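Local coordinates for fructose-bisphosphate aldolase (Plasmodium falciparum, PDB 4TR9), which is a class I fructose-bisphosphate aldolase, an enzyme with the TIM-barrel fold, present here as an assembly of four copies, at residues V114-V119 against A137-E142; T155-D160 against H172-G177; K215-V220 against R265-P270; P238-A243 against V289-I294. All blocks are in the same frame, centred on the assembly; numbering follows the deposited sequence.

Contact 1. Residues V114-V119 against A137-E142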
# COMPACT_ATOMS: atom_id res chain seq x y z
N VAL A 114 -5.59 21.36 -17.60
CA VAL A 114 -6.18 20.19 -18.23
C VAL A 114 -7.21 19.48 -17.36
O VAL A 114 -7.82 18.50 -17.79
CB VAL A 114 -5.09 19.17 -18.63
CG1 VAL A 114 -4.03 19.83 -19.50
CG2 VAL A 114 -4.47 18.54 -17.39
N ASP A 115 -7.40 19.97 -16.14
CA ASP A 115 -8.36 19.34 -15.23
C ASP A 115 -9.78 19.80 -15.53
O ASP A 115 -10.00 20.91 -16.00
CB ASP A 115 -7.99 19.62 -13.77
CG ASP A 115 -8.20 21.07 -13.38
OD1 ASP A 115 -9.34 21.42 -13.00
OD2 ASP A 115 -7.23 21.85 -13.44
N LYS A 116 -10.75 18.93 -15.25
CA LYS A 116 -12.16 19.22 -15.55
C LYS A 116 -12.96 19.59 -14.30
O LYS A 116 -14.18 19.43 -14.27
CB LYS A 116 -12.82 18.02 -16.24
CG LYS A 116 -12.24 17.67 -17.60
CD LYS A 116 -12.96 16.46 -18.18
CE LYS A 116 -12.36 16.04 -19.51
NZ LYS A 116 -13.01 14.82 -20.05
N GLY A 117 -12.27 20.07 -13.27
CA GLY A 117 -12.94 20.49 -12.05
C GLY A 117 -13.00 19.41 -10.99
O GLY A 117 -12.40 18.35 -11.15
N LEU A 118 -13.72 19.69 -9.91
CA LEU A 118 -13.77 18.78 -8.77
C LEU A 118 -15.12 18.07 -8.63
O LEU A 118 -16.16 18.61 -9.01
CB LEU A 118 -13.47 19.55 -7.48
CG LEU A 118 -12.13 20.28 -7.41
CD1 LEU A 118 -12.00 21.04 -6.10
CD2 LEU A 118 -10.97 19.30 -7.58
N VAL A 119 -15.08 16.86 -8.08
CA VAL A 119 -16.28 16.08 -7.82
C VAL A 119 -16.16 15.39 -6.46
O VAL A 119 -15.10 14.84 -6.14
CB VAL A 119 -16.53 15.03 -8.92
CG1 VAL A 119 -17.61 14.04 -8.50
CG2 VAL A 119 -16.92 15.70 -10.23
N ALA A 137 -4.96 12.26 -23.07
CA ALA A 137 -3.86 12.06 -24.01
C ALA A 137 -4.15 12.72 -25.35
O ALA A 137 -3.24 13.22 -26.02
CB ALA A 137 -3.59 10.58 -24.19
N GLU A 138 -5.41 12.72 -25.75
CA GLU A 138 -5.82 13.33 -27.01
C GLU A 138 -5.75 14.85 -26.92
O GLU A 138 -5.37 15.51 -27.89
CB GLU A 138 -7.24 12.89 -27.39
CG GLU A 138 -7.33 11.47 -27.94
CD GLU A 138 -7.01 10.40 -26.91
OE1 GLU A 138 -7.27 10.63 -25.71
OE2 GLU A 138 -6.48 9.34 -27.30
N ARG A 139 -6.11 15.39 -25.77
CA ARG A 139 -6.06 16.84 -25.56
C ARG A 139 -4.63 17.33 -25.45
O ARG A 139 -4.31 18.44 -25.88
CB ARG A 139 -6.86 17.23 -24.32
CG ARG A 139 -8.34 16.91 -24.41
CD ARG A 139 -9.13 17.63 -23.33
NE ARG A 139 -8.64 17.33 -21.98
CZ ARG A 139 -9.03 16.28 -21.26
NH1 ARG A 139 -8.53 16.09 -20.05
NH2 ARG A 139 -9.91 15.42 -21.76
N CYS A 140 -3.76 16.51 -24.86
CA CYS A 140 -2.35 16.85 -24.74
C CYS A 140 -1.70 17.04 -26.11
O CYS A 140 -0.94 17.98 -26.32
CB CYS A 140 -1.60 15.78 -23.94
SG CYS A 140 -1.96 15.75 -22.17
N LYS A 141 -2.02 16.14 -27.03
CA LYS A 141 -1.50 16.24 -28.40
C LYS A 141 -2.02 17.50 -29.08
O LYS A 141 -1.31 18.12 -29.87
CB LYS A 141 -1.89 15.00 -29.21
CG LYS A 141 -1.31 13.70 -28.67
CD LYS A 141 -1.69 12.52 -29.55
CE LYS A 141 -1.10 11.22 -29.01
NZ LYS A 141 -1.46 10.06 -29.87
N GLU A 142 -3.25 17.87 -28.75
CA GLU A 142 -3.87 19.07 -29.29
C GLU A 142 -3.21 20.32 -28.71
O GLU A 142 -2.93 21.28 -29.43
CB GLU A 142 -5.37 19.08 -28.99
CG GLU A 142 -6.08 20.36 -29.39
CD GLU A 142 -7.51 20.41 -28.89
OE1 GLU A 142 -7.94 19.45 -28.21
OE2 GLU A 142 -8.22 21.40 -29.19

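Contact 2. Residues T155-D160 against H172-G177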
# COMPACT_ATOMS: atom_id res chain seq x y z
N THR A 155 -5.74 19.56 -7.48
CA THR A 155 -6.50 18.72 -6.55
C THR A 155 -6.60 19.43 -5.21
O THR A 155 -5.72 20.20 -4.84
CB THR A 155 -5.85 17.34 -6.37
OG1 THR A 155 -5.29 16.90 -7.62
CG2 THR A 155 -6.89 16.32 -5.91
N VAL A 156 -7.67 19.16 -4.47
CA VAL A 156 -7.93 19.87 -3.23
C VAL A 156 -8.12 18.94 -2.03
O VAL A 156 -8.90 18.00 -2.08
CB VAL A 156 -9.18 20.77 -3.36
CG1 VAL A 156 -9.59 21.33 -2.01
CG2 VAL A 156 -8.92 21.89 -4.36
N LEU A 157 -7.38 19.21 -0.96
CA LEU A 157 -7.54 18.50 0.30
C LEU A 157 -7.93 19.46 1.41
O LEU A 157 -7.56 20.63 1.39
CB LEU A 157 -6.26 17.75 0.68
CG LEU A 157 -5.73 16.68 -0.28
CD1 LEU A 157 -4.77 17.28 -1.30
CD2 LEU A 157 -5.07 15.55 0.48
N VAL A 158 -8.68 18.96 2.39
CA VAL A 158 -9.17 19.79 3.49
C VAL A 158 -8.61 19.29 4.82
O VAL A 158 -8.59 18.09 5.08
CB VAL A 158 -10.71 19.79 3.55
CG1 VAL A 158 -11.20 20.59 4.74
CG2 VAL A 158 -11.29 20.34 2.25
N ILE A 159 -8.14 20.22 5.65
CA ILE A 159 -7.70 19.87 6.99
C ILE A 159 -8.81 20.10 8.01
O ILE A 159 -9.22 21.23 8.27
CB ILE A 159 -6.46 20.68 7.42
CG1 ILE A 159 -5.24 20.26 6.61
CG2 ILE A 159 -6.18 20.48 8.90
CD1 ILE A 159 -3.95 20.95 7.02
N ASP A 160 -9.31 19.00 8.57
CA ASP A 160 -10.32 19.05 9.61
C ASP A 160 -10.08 17.91 10.59
O ASP A 160 -10.65 16.83 10.45
CB ASP A 160 -11.73 18.97 9.01
CG ASP A 160 -12.80 19.49 9.96
OD1 ASP A 160 -12.60 19.40 11.19
OD2 ASP A 160 -13.84 19.97 9.47
N HIS A 172 -5.27 9.31 -1.03
CA HIS A 172 -4.82 8.37 -2.04
C HIS A 172 -5.46 8.62 -3.40
O HIS A 172 -4.82 8.45 -4.43
CB HIS A 172 -5.10 6.93 -1.60
CG HIS A 172 -4.34 5.91 -2.39
ND1 HIS A 172 -2.97 5.90 -2.47
CD2 HIS A 172 -4.77 4.87 -3.15
CE1 HIS A 172 -2.58 4.89 -3.24
NE2 HIS A 172 -3.66 4.26 -3.67
N GLU A 173 -6.73 9.03 -3.40
CA GLU A 173 -7.40 9.39 -4.64
C GLU A 173 -6.74 10.63 -5.24
O GLU A 173 -6.56 10.73 -6.46
CB GLU A 173 -8.89 9.64 -4.41
CG GLU A 173 -9.58 10.48 -5.48
CD GLU A 173 -9.57 9.84 -6.86
OE1 GLU A 173 -9.25 8.64 -6.97
OE2 GLU A 173 -9.88 10.55 -7.84
N THR A 174 -6.38 11.57 -4.38
CA THR A 174 -5.64 12.76 -4.80
C THR A 174 -4.29 12.36 -5.39
O THR A 174 -3.93 12.79 -6.49
CB THR A 174 -5.40 13.72 -3.62
OG1 THR A 174 -6.63 14.40 -3.31
CG2 THR A 174 -4.34 14.75 -3.97
N ALA A 175 -3.56 11.51 -4.67
CA ALA A 175 -2.23 11.09 -5.08
C ALA A 175 -2.26 10.31 -6.39
O ALA A 175 -1.47 10.58 -7.30
CB ALA A 175 -1.58 10.26 -3.99
N TRP A 176 -3.16 9.34 -6.49
CA TRP A 176 -3.24 8.50 -7.69
C TRP A 176 -3.76 9.29 -8.88
O TRP A 176 -3.35 9.06 -10.02
CB TRP A 176 -4.14 7.29 -7.43
CG TRP A 176 -4.02 6.24 -8.50
CD1 TRP A 176 -4.89 6.03 -9.53
CD2 TRP A 176 -2.97 5.28 -8.65
NE1 TRP A 176 -4.45 4.98 -10.31
CE2 TRP A 176 -3.27 4.51 -9.79
CE3 TRP A 176 -1.81 4.99 -7.93
CZ2 TRP A 176 -2.45 3.47 -10.23
CZ3 TRP A 176 -1.00 3.96 -8.36
CH2 TRP A 176 -1.32 3.21 -9.50
N GLY A 177 -4.67 10.23 -8.62
CA GLY A 177 -5.20 11.09 -9.66
C GLY A 177 -4.11 11.95 -10.27
O GLY A 177 -3.99 12.05 -11.49
O HOH W 1 -5.81 14.12 -8.17

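Contact 3. Residues K215-V220 against R265-P270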
# COMPACT_ATOMS: atom_id res chain seq x y z
N LYS A 215 2.52 14.28 5.19
CA LYS A 215 1.86 13.00 4.96
C LYS A 215 1.31 12.91 3.54
O LYS A 215 1.43 11.87 2.89
CB LYS A 215 0.73 12.79 5.97
CG LYS A 215 -0.00 11.47 5.82
CD LYS A 215 -1.19 11.39 6.77
CE LYS A 215 -1.91 10.06 6.64
NZ LYS A 215 -1.05 8.91 7.03
N VAL A 216 0.71 13.99 3.07
CA VAL A 216 0.14 14.03 1.73
C VAL A 216 1.23 13.94 0.66
O VAL A 216 1.12 13.13 -0.27
CB VAL A 216 -0.68 15.32 1.50
CG1 VAL A 216 -1.10 15.43 0.04
CG2 VAL A 216 -1.90 15.34 2.41
N LEU A 217 2.27 14.75 0.80
CA LEU A 217 3.37 14.76 -0.16
C LEU A 217 4.07 13.40 -0.26
O LEU A 217 4.53 13.01 -1.33
CB LEU A 217 4.39 15.85 0.19
CG LEU A 217 3.94 17.29 -0.07
CD1 LEU A 217 5.08 18.26 0.20
CD2 LEU A 217 3.42 17.44 -1.49
N SER A 218 4.14 12.70 0.87
CA SER A 218 4.74 11.37 0.89
C SER A 218 3.94 10.40 0.03
O SER A 218 4.51 9.56 -0.67
CB SER A 218 4.83 10.85 2.33
OG SER A 218 5.34 9.52 2.36
N CYS A 219 2.62 10.51 0.10
CA CYS A 219 1.73 9.65 -0.68
C CYS A 219 1.68 10.08 -2.14
O CYS A 219 1.55 9.25 -3.04
CB CYS A 219 0.33 9.65 -0.07
SG CYS A 219 -0.82 8.51 -0.87
N VAL A 220 1.79 11.39 -2.37
CA VAL A 220 1.77 11.93 -3.73
C VAL A 220 2.97 11.43 -4.53
O VAL A 220 2.81 10.87 -5.62
CB VAL A 220 1.76 13.47 -3.73
CG1 VAL A 220 2.10 14.00 -5.11
CG2 VAL A 220 0.40 13.99 -3.27
N ARG A 265 11.96 19.38 2.49
CA ARG A 265 13.21 18.63 2.60
C ARG A 265 12.97 17.20 3.06
O ARG A 265 13.74 16.30 2.74
CB ARG A 265 14.17 19.34 3.56
CG ARG A 265 14.75 20.63 3.01
CD ARG A 265 15.75 21.24 3.98
NE ARG A 265 16.86 20.34 4.26
CZ ARG A 265 17.97 20.27 3.52
NH1 ARG A 265 18.93 19.42 3.85
NH2 ARG A 265 18.11 21.05 2.46
N ARG A 266 11.89 17.00 3.81
CA ARG A 266 11.56 15.67 4.33
C ARG A 266 10.83 14.80 3.32
O ARG A 266 10.73 13.59 3.50
CB ARG A 266 10.71 15.79 5.60
CG ARG A 266 11.46 16.24 6.84
CD ARG A 266 10.51 16.37 8.02
NE ARG A 266 11.20 16.73 9.26
CZ ARG A 266 10.58 16.96 10.42
NH1 ARG A 266 11.28 17.29 11.49
NH2 ARG A 266 9.26 16.86 10.50
N THR A 267 10.32 15.41 2.25
CA THR A 267 9.44 14.68 1.34
C THR A 267 9.83 14.74 -0.14
O THR A 267 9.60 13.79 -0.88
CB THR A 267 7.99 15.20 1.46
OG1 THR A 267 7.97 16.62 1.24
CG2 THR A 267 7.43 14.91 2.85
N VAL A 268 10.43 15.85 -0.56
CA VAL A 268 10.68 16.08 -1.98
C VAL A 268 12.10 15.75 -2.42
O VAL A 268 13.05 16.43 -2.04
CB VAL A 268 10.39 17.55 -2.37
CG1 VAL A 268 10.63 17.76 -3.86
CG2 VAL A 268 8.96 17.93 -2.00
N PRO A 269 12.25 14.70 -3.25
CA PRO A 269 13.56 14.31 -3.81
C PRO A 269 14.16 15.40 -4.69
O PRO A 269 13.42 16.05 -5.44
CB PRO A 269 13.23 13.06 -4.63
CG PRO A 269 11.95 12.55 -4.06
CD PRO A 269 11.19 13.78 -3.66
N PRO A 270 15.48 15.60 -4.61
CA PRO A 270 16.23 16.63 -5.35
C PRO A 270 16.12 16.52 -6.87
O PRO A 270 16.46 17.48 -7.56
CB PRO A 270 17.67 16.40 -4.90
CG PRO A 270 17.56 15.74 -3.58
CD PRO A 270 16.35 14.85 -3.69

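Contact 4. Residues P238-A243 against V289-I294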
# COMPACT_ATOMS: atom_id res chain seq x y z
N PRO A 238 2.50 22.95 -4.41
CA PRO A 238 1.85 22.76 -3.11
C PRO A 238 1.51 24.09 -2.45
O PRO A 238 1.84 25.15 -2.98
CB PRO A 238 2.93 22.03 -2.32
CG PRO A 238 4.20 22.66 -2.81
CD PRO A 238 3.96 23.05 -4.26
N ASN A 239 0.84 24.02 -1.31
CA ASN A 239 0.57 25.21 -0.52
C ASN A 239 1.69 25.44 0.48
O ASN A 239 2.35 24.49 0.91
CB ASN A 239 -0.76 25.07 0.22
CG ASN A 239 -0.78 23.89 1.18
OD1 ASN A 239 -0.32 22.80 0.84
ND2 ASN A 239 -1.31 24.11 2.37
N MET A 240 1.91 26.69 0.85
CA MET A 240 2.88 27.01 1.88
C MET A 240 2.39 26.48 3.22
O MET A 240 1.20 26.55 3.53
CB MET A 240 3.12 28.52 1.97
CG MET A 240 3.77 29.12 0.73
SD MET A 240 4.02 30.90 0.90
CE MET A 240 4.82 31.27 -0.66
N VAL A 241 3.30 25.93 4.02
CA VAL A 241 2.94 25.42 5.33
C VAL A 241 2.63 26.58 6.27
O VAL A 241 3.54 27.20 6.84
CB VAL A 241 4.05 24.55 5.94
CG1 VAL A 241 3.65 24.07 7.32
CG2 VAL A 241 4.34 23.36 5.03
N THR A 242 1.35 26.89 6.40
CA THR A 242 0.91 28.00 7.24
C THR A 242 -0.16 27.55 8.22
O THR A 242 -0.73 26.47 8.09
CB THR A 242 0.34 29.16 6.39
OG1 THR A 242 -0.85 28.72 5.72
CG2 THR A 242 1.36 29.63 5.37
N ALA A 243 -0.43 28.39 9.22
CA ALA A 243 -1.51 28.12 10.15
C ALA A 243 -2.85 28.33 9.46
O ALA A 243 -2.91 28.89 8.37
CB ALA A 243 -1.39 29.01 11.38
N VAL A 289 6.13 38.23 0.78
CA VAL A 289 6.91 38.20 2.01
C VAL A 289 7.21 36.76 2.42
O VAL A 289 8.34 36.43 2.76
CB VAL A 289 6.18 38.93 3.16
CG1 VAL A 289 6.90 38.71 4.47
CG2 VAL A 289 6.06 40.41 2.85
N ASN A 290 6.19 35.91 2.38
CA ASN A 290 6.35 34.51 2.76
C ASN A 290 7.27 33.76 1.80
O ASN A 290 8.10 32.96 2.23
CB ASN A 290 4.99 33.81 2.82
CG ASN A 290 4.12 34.33 3.95
OD1 ASN A 290 4.63 34.76 4.99
ND2 ASN A 290 2.81 34.29 3.76
N LEU A 291 7.12 34.02 0.50
CA LEU A 291 7.99 33.42 -0.50
C LEU A 291 9.43 33.87 -0.28
O LEU A 291 10.38 33.12 -0.51
CB LEU A 291 7.53 33.79 -1.91
CG LEU A 291 8.40 33.28 -3.07
CD1 LEU A 291 8.48 31.76 -3.06
CD2 LEU A 291 7.86 33.78 -4.40
N ASN A 292 9.59 35.12 0.16
CA ASN A 292 10.90 35.66 0.48
C ASN A 292 11.49 34.99 1.71
O ASN A 292 12.68 34.68 1.76
CB ASN A 292 10.82 37.17 0.70
CG ASN A 292 12.15 37.78 1.10
OD1 ASN A 292 12.98 38.10 0.24
ND2 ASN A 292 12.36 37.94 2.40
N SER A 293 10.65 34.77 2.72
CA SER A 293 11.07 34.13 3.96
C SER A 293 11.55 32.70 3.70
O SER A 293 12.46 32.21 4.37
CB SER A 293 9.93 34.13 4.98
OG SER A 293 9.50 35.45 5.26
N ILE A 294 10.92 32.05 2.74
CA ILE A 294 11.29 30.69 2.35
C ILE A 294 12.65 30.67 1.67
O ILE A 294 13.50 29.82 1.97
CB ILE A 294 10.24 30.07 1.41
CG1 ILE A 294 8.89 29.93 2.14
CG2 ILE A 294 10.70 28.71 0.92
CD1 ILE A 294 7.78 29.39 1.26

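Contact 1. Residues V114-V119 against A137-E142
R139 reaches from helix 136-146 to the chain just beyond strand 109-113 of the TIM barrel, and its guanidinium meets V114 and K116. The NH1 to V114 O bond is weak, 3.4 Å with an N-H...O angle of 136°, and the carbonyl oxygen stands oblique to the guanidinium plane. K116 comes over one guanidinium face with its CE methylene, 3.4 Å from R139 NH2 and 3.8 Å from R139 CZ. Its chain is extended beyond CG, which brings K116 NZ to 3.6 Å from R139 NH2.

The closeness of the two cations is consistent with their sharing one acceptor: R139 NH2 and K116 NZ both bond to D134 O. The stronger partner of R139 NH1 is G132 O, beside which the bond to V114 O is minor. K116 NZ further forms a salt bridge with D134 OD2 of a second subunit, so the lysine end belongs to a subunit interface, where negative charge would offset the nearby positive groups. The bend of R139 at chi3 (-56°) turns the guanidinium aside from the line of its aliphatic chain.

Behind this first shell, V114 directs its side chain toward the helix but packs on A151, W153 and Y181, giving only its carbonyl oxygen to R139. The chain then turns at D115, whose OD2 forms a salt bridge with K113, a residue of the ligand pocket. Its other carboxylate oxygen closes an Asx turn: D115 OD1 accepts from G117 N at 3.2 Å through the anti lone pair.

Contact 2. Residues T155-D160 against H172-G177
T174 on helix 168-187 presses against T155 and L157 of strand 150-157, and its side chain accounts for the direct contact. T174 CB lies 3.8 Å from T155 CG2. From there the two branches part. OG1 is set against the T155 methyl, with T174 OG1 only 3.2 Å from T155 CG2, while its hydrogen bond runs back along its own helix to S170 O. The other branch, T174 CG2, touches two methyls that lie about at right angles from it, 3.6 Å from T155 CG2 and 3.7 Å from L157 CD1.

T155 and T174 run past each other in opposite senses. The T155 methyl is directed at T174 because CG2 stands roughly opposite the backbone N, which leaves OG1 on the other branch beside that N. There it meets a water, 2.9 Å from T155 OG1, which donates to T174 O.

The helix follows the strand in a beta-alpha-beta unit completed by strand 191-198, and the short axes run nearly antiparallel, at 160° and 9.0 Å apart. Beyond T174, L157 continues the buried packing onto V216 of helix 206-226, whereas H172, E173 and W176 turn to a second subunit.

The direct contact is therefore van der Waals, made by methyls and one hydroxyl oxygen; the T174 hydroxyl is bonded to S170 O, and polar linkage between strand and helix passes through the water that bridges the T155 hydroxyl and T174 O.

Contact 3. Residues K215-V220 against R265-P270
T267 and L217 supply most of the buried surface, their side chains crossing at about a right angle. T267 brings its whole side chain up to the base of the leucine: T267 CB is 3.9 Å from L217 CB, and T267 CG2 is 4.1 Å from the same atom. The hydroxyl lies along the leucine as well, with T267 OG1 3.8 Å from L217 CB and 3.5 Å from L217 CD1. These are van der Waals contacts; the polar need of OG1 is met by T263 O, four residues earlier in the chain. A chi1 of 56° puts OG1 between the backbone N and the carbonyl carbon, and leaves CG2 beside the N, facing the other helix.

The backbones come close here, S218 CA to T267 CA being 5.8 Å. K215-V220 lies on helix 206-226, which follows strand 191-198, and R265-P270 runs out of the end of helix 253-267, which follows strand 235-236; both are in the outer layer of the TIM barrel. L217 continues inward onto P196 of strand 191-198, so the leucine touches T267 on one hand and the strand layer on the other.

V268 extends the apolar patch more loosely, its CG2 4.5 Å from L217 CD1. It also packs on F221, one turn along from L217, and its carbonyl oxygen is bonded by W302 NE1. On the outer side the segment faces a third subunit: R266 NE forms a salt bridge there with E232 of that neighbouring chain.

Contact 4. Residues P238-A243 against V289-I294
The loop leaving strand 235-236 of the TIM barrel inserts one side chain, M240, against the outer helix 284-295. Its thioether runs out straight, with chi2 -180° and chi3 178°, so CG, SD and CE arrive in succession at the helix surface. M240 CG is 4.1 Å from I294 CD1. M240 SD lies 3.6 Å from N290 CB, touching the aliphatic base of the asparagine and not its amide. The terminal methyl, M240 CE, is 3.8 Å from the backbone N of L291, and it also touches L291 CB and I294 CD1. N290 and I294, four residues apart on one helical face, both touch the thioether, and L291 meets its end.

Full extension is what lets M240 span the gap, since the nearest CA atoms, M240 CA and N290 CA, are 8.3 Å apart. The amide of N290 is engaged away from the methionine, OD1 with T253 OG1 and ND2 with Q282 OE1; these two bonds hold the amide in its rotation, while CB, placed by the backbone, meets the sulfur. The backbone N of V241 bonds to T260 OG1 of helix 253-267.

On the barrel side M240 packs on F277 of strand 274-277 and Y308 of strand 303-308, and both L291 and I294 share F277. Apolar side chains packed in this way, between the ends of parallel strands and the helices that surround them, form the layer between strands and helices characteristic of the TIM barrel.

From the N terminus, contact 1 closes first, joining helix 136-146 to the chain after strand 109-113 and closing a loop that holds the antiparallel pair 118-120 and 128-130. Contact 2 follows in series and folds helix 168-187 onto strand 150-157; the two meet where L118 CD1 packs 3.6 Å from V156 CG2. Contacts 3 and 4 come later and cross: the loop after strand 235-236 starts between the segments of contact 3, and helix 284-295 lies beyond them. Contact 2 touches contact 3 through A175 and C219, while contact 4 stays about 5 Å from contact 3 by nearest atoms. Contacts 1 and 4 lie on opposite sides of the chain's centre.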